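Local coordinates for lysyl oxidase (Pichia pastoris, PDB 1W7C), which is a copper- and topaquinone-containing amine oxidase that probably oxidises primary amines, including peptidyl lysine, to aldehydes, at residues V496-G501 / Y572-G577; L555-A560 / L602-H607. All coordinates share one frame; numbering follows the deposited sequence.

Interaction 1 of 2, residues V496-G501 / Y572-G577; sequences VDLDVG and YNIMPG. With CA (calcium ion), chain D.
Leu498 and Val500 meet Tyr572 and Ile574 through apolar side chains alone. The two methyls of Leu498 divide the work: CD2 lies 4.1 Å from Tyr572 CB, the two side chains crossing at about a right angle, while those of Leu498 and Ile574 slide past each other in opposite directions, CD1 4.1 Å from Ile574 CG1. Val500 CG2, anti to its carbonyl carbon, comes within 4.1 Å of Tyr572 CB. Branched aliphatic residues suit these buried places because they fill space and leave no polar group to satisfy; Tyr572 OH bonds to Gly450 O.

Behind the apolar contact, the same length of chain binds calcium through Asp497 OD1 at 2.3 Å, Asp499 OD1 at 2.3 Å and Leu498 O at 2.4 Å, with a water, Asp643 and Ile644 completing the site. Hard oxygen ligands suit calcium. Leu498 thus turns its carbonyl to the ion and its side chain to the core. Asp497 OD2 and Asp499 OD2 each form a salt bridge with Lys65.

In this β-supersandwich enzyme domain, that end of strand 488-498 is hydrogen-bonded, antiparallel, to strands 329-344 and 642-654; Ile557 of strand 553-559, which pairs with 569-576, packs against Leu498 and Val500.

Interaction 2 of 2, residues L555-A560 / L602-H607; sequences LLIESA and LFLTKH
Leu555 and Leu602 reach toward each other tip to tip, their CD2 methyls 3.6 Å apart. The side chain of Leu555 is directed across the gap with CG anti to the backbone N (chi1 178°), and its CD2 also lies 4.1 Å from Leu602 CD1, resting against the fork of the opposing leucine. Two residues farther along each strand, Ile557 and Leu604 slide past one another in opposite directions, with Ile557 CD1 4.1 Å from Leu604 CD2. The ethyl arm of Ile557 carries CD1 nearer to the other strand than the direction of its CB would suggest.

Around this first shell, Phe537 packs on Leu555, while Ile545 touches both Leu602 and Leu604. Val648 and Ala646 of strand 642-654 lie against Leu602 and Leu604, and Ala507 offers Leu604 a small surface. Backbone hydrogen bonding to Ile574 fixes Leu555 in its sheet.

With CA atoms 9.9 Å apart at Ile557 and Leu604, the two strands of the β-supersandwich face each other across side chains, linked round through strands 504-518 and 642-654. Only aliphatic carbons, mostly methyls, make the contact, so it depends on close fit and exclusion of water, with no directional bond.

From the N terminus, the chain passes 496-501, 555-560, 572-577 and finally 602-607. Interaction 1 closes a loop of 70 intervening residues when 572-577 returns to 496-501; interaction 2 begins within that loop and closes 41 residues of its own only after leaving it, so the two cross. Antiparallel strands 553-559 and 569-576 join them: Tyr572 O lies 2.9 Å from Ile557 N, and Asn573 ND2 lies 3.0 Å from Leu555 O, both probable hydrogen bonds. His607 also packs on Asp497. Together the contacts tie the calcium-binding end of strand 488-498 to three later strands of the enzyme domain.

Interaction 1 of 2, residues V496-G501 / Y572-G577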
# COMPACT_ATOMS: atom_id res chain seq x y z
N VAL A 496 -6.93 8.46 -16.80
CA VAL A 496 -7.02 7.02 -16.93
C VAL A 496 -8.18 6.73 -17.87
O VAL A 496 -9.34 6.60 -17.46
CB VAL A 496 -7.25 6.34 -15.54
CG1 VAL A 496 -7.24 4.84 -15.66
CG2 VAL A 496 -6.21 6.78 -14.50
N ASP A 497 -7.87 6.65 -19.16
CA ASP A 497 -8.89 6.45 -20.17
C ASP A 497 -9.04 4.95 -20.41
O ASP A 497 -8.63 4.38 -21.41
CB ASP A 497 -8.55 7.23 -21.43
CG ASP A 497 -9.58 7.10 -22.50
OD1 ASP A 497 -10.72 6.59 -22.21
OD2 ASP A 497 -9.32 7.53 -23.65
N LEU A 498 -9.71 4.32 -19.45
CA LEU A 498 -10.11 2.92 -19.53
C LEU A 498 -11.12 2.80 -20.67
O LEU A 498 -12.04 3.62 -20.74
CB LEU A 498 -10.76 2.46 -18.19
CG LEU A 498 -9.74 2.01 -17.14
CD1 LEU A 498 -10.32 2.26 -15.73
CD2 LEU A 498 -9.38 0.57 -17.31
N ASP A 499 -10.99 1.75 -21.46
CA ASP A 499 -11.94 1.40 -22.51
C ASP A 499 -12.19 -0.12 -22.31
O ASP A 499 -11.51 -0.96 -22.92
CB ASP A 499 -11.36 1.62 -23.91
CG ASP A 499 -11.35 3.06 -24.37
OD1 ASP A 499 -11.93 3.96 -23.73
OD2 ASP A 499 -10.70 3.31 -25.45
N VAL A 500 -13.05 -0.46 -21.37
CA VAL A 500 -13.23 -1.85 -21.00
C VAL A 500 -14.20 -2.54 -21.94
O VAL A 500 -15.37 -2.19 -22.00
CB VAL A 500 -13.73 -1.96 -19.53
CG1 VAL A 500 -13.81 -3.41 -19.14
CG2 VAL A 500 -12.80 -1.21 -18.62
N GLY A 501 -13.70 -3.50 -22.69
CA GLY A 501 -14.54 -4.17 -23.66
C GLY A 501 -15.15 -3.18 -24.62
O GLY A 501 -16.39 -3.16 -24.80
N TYR A 572 -13.33 -3.35 -15.02
CA TYR A 572 -12.11 -3.12 -14.26
C TYR A 572 -12.49 -2.31 -13.04
O TYR A 572 -13.29 -1.38 -13.10
CB TYR A 572 -11.01 -2.41 -15.09
CG TYR A 572 -9.96 -3.35 -15.64
CD1 TYR A 572 -10.25 -4.23 -16.68
CD2 TYR A 572 -8.68 -3.40 -15.10
CE1 TYR A 572 -9.30 -5.12 -17.14
CE2 TYR A 572 -7.71 -4.27 -15.58
CZ TYR A 572 -8.02 -5.15 -16.60
OH TYR A 572 -7.11 -6.04 -17.10
N ASN A 573 -11.89 -2.72 -11.92
CA ASN A 573 -12.06 -2.03 -10.63
C ASN A 573 -10.91 -1.07 -10.45
O ASN A 573 -9.76 -1.48 -10.53
CB ASN A 573 -12.14 -3.11 -9.54
CG ASN A 573 -12.03 -2.63 -8.11
OD1 ASN A 573 -11.51 -3.39 -7.27
ND2 ASN A 573 -12.56 -1.48 -7.79
N ILE A 574 -11.27 0.19 -10.19
CA ILE A 574 -10.30 1.22 -9.78
C ILE A 574 -10.24 1.16 -8.26
O ILE A 574 -11.20 1.57 -7.58
CB ILE A 574 -10.71 2.62 -10.24
CG1 ILE A 574 -10.97 2.66 -11.75
CG2 ILE A 574 -9.62 3.61 -9.84
CD1 ILE A 574 -11.47 4.01 -12.25
N MET A 575 -9.13 0.61 -7.74
CA MET A 575 -9.00 0.25 -6.31
C MET A 575 -7.98 1.23 -5.70
O MET A 575 -6.83 1.23 -6.10
CB MET A 575 -8.47 -1.20 -6.25
CG MET A 575 -8.22 -1.66 -4.85
SD MET A 575 -7.50 -3.32 -4.76
CE MET A 575 -8.10 -3.97 -6.18
N PRO A 576 -8.38 2.04 -4.72
CA PRO A 576 -7.39 2.91 -4.08
C PRO A 576 -6.41 2.13 -3.22
O PRO A 576 -6.77 1.14 -2.63
CB PRO A 576 -8.23 3.82 -3.21
CG PRO A 576 -9.48 2.99 -2.90
CD PRO A 576 -9.74 2.17 -4.15
N GLY A 577 -5.16 2.55 -3.23
CA GLY A 577 -4.17 2.12 -2.26
C GLY A 577 -3.96 3.28 -1.31
O GLY A 577 -4.83 4.11 -1.06
CA CA D . -12.66 5.41 -22.13
O HOH W 1 -14.72 4.14 -21.95

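Interaction 2 of 2, residues L555-A560 / L602-H607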
# COMPACT_ATOMS: atom_id res chain seq x y z
N LEU A 555 -15.63 0.56 -6.99
CA LEU A 555 -15.85 1.40 -8.18
C LEU A 555 -15.40 0.65 -9.44
O LEU A 555 -14.26 0.20 -9.54
CB LEU A 555 -15.07 2.70 -8.10
CG LEU A 555 -15.18 3.65 -9.30
CD1 LEU A 555 -16.55 4.16 -9.48
CD2 LEU A 555 -14.19 4.81 -9.14
N LEU A 556 -16.29 0.58 -10.41
CA LEU A 556 -16.07 -0.13 -11.65
C LEU A 556 -16.22 0.76 -12.87
O LEU A 556 -17.13 1.59 -12.93
CB LEU A 556 -17.04 -1.32 -11.81
CG LEU A 556 -17.10 -2.38 -10.73
CD1 LEU A 556 -18.16 -3.41 -11.04
CD2 LEU A 556 -15.73 -3.00 -10.48
N ILE A 557 -15.39 0.48 -13.88
CA ILE A 557 -15.69 0.82 -15.24
C ILE A 557 -16.08 -0.46 -15.96
O ILE A 557 -15.28 -1.39 -16.07
CB ILE A 557 -14.52 1.52 -15.94
CG1 ILE A 557 -14.06 2.76 -15.15
CG2 ILE A 557 -14.88 1.85 -17.39
CD1 ILE A 557 -15.06 3.85 -14.94
N GLU A 558 -17.33 -0.50 -16.42
CA GLU A 558 -17.91 -1.68 -17.07
C GLU A 558 -18.05 -1.46 -18.58
O GLU A 558 -18.32 -0.35 -19.04
CB GLU A 558 -19.36 -1.89 -16.56
CG GLU A 558 -19.49 -2.14 -15.06
CD GLU A 558 -20.93 -2.35 -14.65
OE1 GLU A 558 -21.88 -2.23 -15.50
OE2 GLU A 558 -21.18 -2.60 -13.42
N SER A 559 -17.89 -2.53 -19.34
CA SER A 559 -18.38 -2.51 -20.72
C SER A 559 -19.88 -2.25 -20.70
O SER A 559 -20.60 -2.84 -19.91
CB SER A 559 -18.13 -3.84 -21.36
OG SER A 559 -18.58 -3.82 -22.71
N ALA A 560 -20.38 -1.44 -21.63
CA ALA A 560 -21.81 -1.20 -21.72
C ALA A 560 -22.57 -2.43 -22.20
O ALA A 560 -23.70 -2.66 -21.76
CB ALA A 560 -22.14 -0.01 -22.61
N LEU A 602 -11.53 11.53 -7.26
CA LEU A 602 -11.60 11.17 -8.66
C LEU A 602 -12.83 11.80 -9.32
O LEU A 602 -13.82 12.17 -8.67
CB LEU A 602 -11.50 9.70 -8.91
CG LEU A 602 -12.49 8.59 -9.07
CD1 LEU A 602 -13.54 8.77 -10.08
CD2 LEU A 602 -11.68 7.35 -9.48
N PHE A 603 -12.71 11.97 -10.64
CA PHE A 603 -13.80 12.47 -11.45
C PHE A 603 -13.97 11.56 -12.65
O PHE A 603 -13.01 11.03 -13.19
CB PHE A 603 -13.47 13.87 -11.98
CG PHE A 603 -13.47 14.94 -10.92
CD1 PHE A 603 -12.31 15.22 -10.20
CD2 PHE A 603 -14.60 15.64 -10.62
CE1 PHE A 603 -12.33 16.18 -9.20
CE2 PHE A 603 -14.62 16.61 -9.65
CZ PHE A 603 -13.49 16.87 -8.90
N LEU A 604 -15.23 11.38 -13.06
CA LEU A 604 -15.56 10.64 -14.30
C LEU A 604 -16.16 11.58 -15.30
O LEU A 604 -17.10 12.33 -14.96
CB LEU A 604 -16.60 9.57 -13.95
CG LEU A 604 -16.13 8.53 -12.92
CD1 LEU A 604 -17.30 7.62 -12.53
CD2 LEU A 604 -14.99 7.68 -13.41
N THR A 605 -15.61 11.62 -16.52
CA THR A 605 -16.15 12.47 -17.56
C THR A 605 -16.33 11.72 -18.86
O THR A 605 -15.74 10.65 -19.09
CB THR A 605 -15.26 13.68 -17.83
OG1 THR A 605 -14.00 13.23 -18.37
CG2 THR A 605 -14.98 14.49 -16.53
N LYS A 606 -17.11 12.32 -19.76
CA LYS A 606 -17.23 11.84 -21.13
C LYS A 606 -15.98 12.23 -21.89
O LYS A 606 -15.60 13.39 -21.93
CB LYS A 606 -18.51 12.40 -21.75
CG LYS A 606 -18.68 12.15 -23.22
CD LYS A 606 -19.94 12.88 -23.74
CE LYS A 606 -20.14 12.77 -25.19
NZ LYS A 606 -21.43 13.36 -25.51
N HIS A 607 -15.37 11.27 -22.56
CA HIS A 607 -14.16 11.52 -23.32
C HIS A 607 -14.41 12.58 -24.38
O HIS A 607 -15.40 12.50 -25.11
CB HIS A 607 -13.68 10.28 -24.04
CG HIS A 607 -12.42 10.51 -24.82
ND1 HIS A 607 -12.42 11.03 -26.10
CD2 HIS A 607 -11.13 10.45 -24.43
CE1 HIS A 607 -11.17 11.23 -26.48
NE2 HIS A 607 -10.36 10.85 -25.50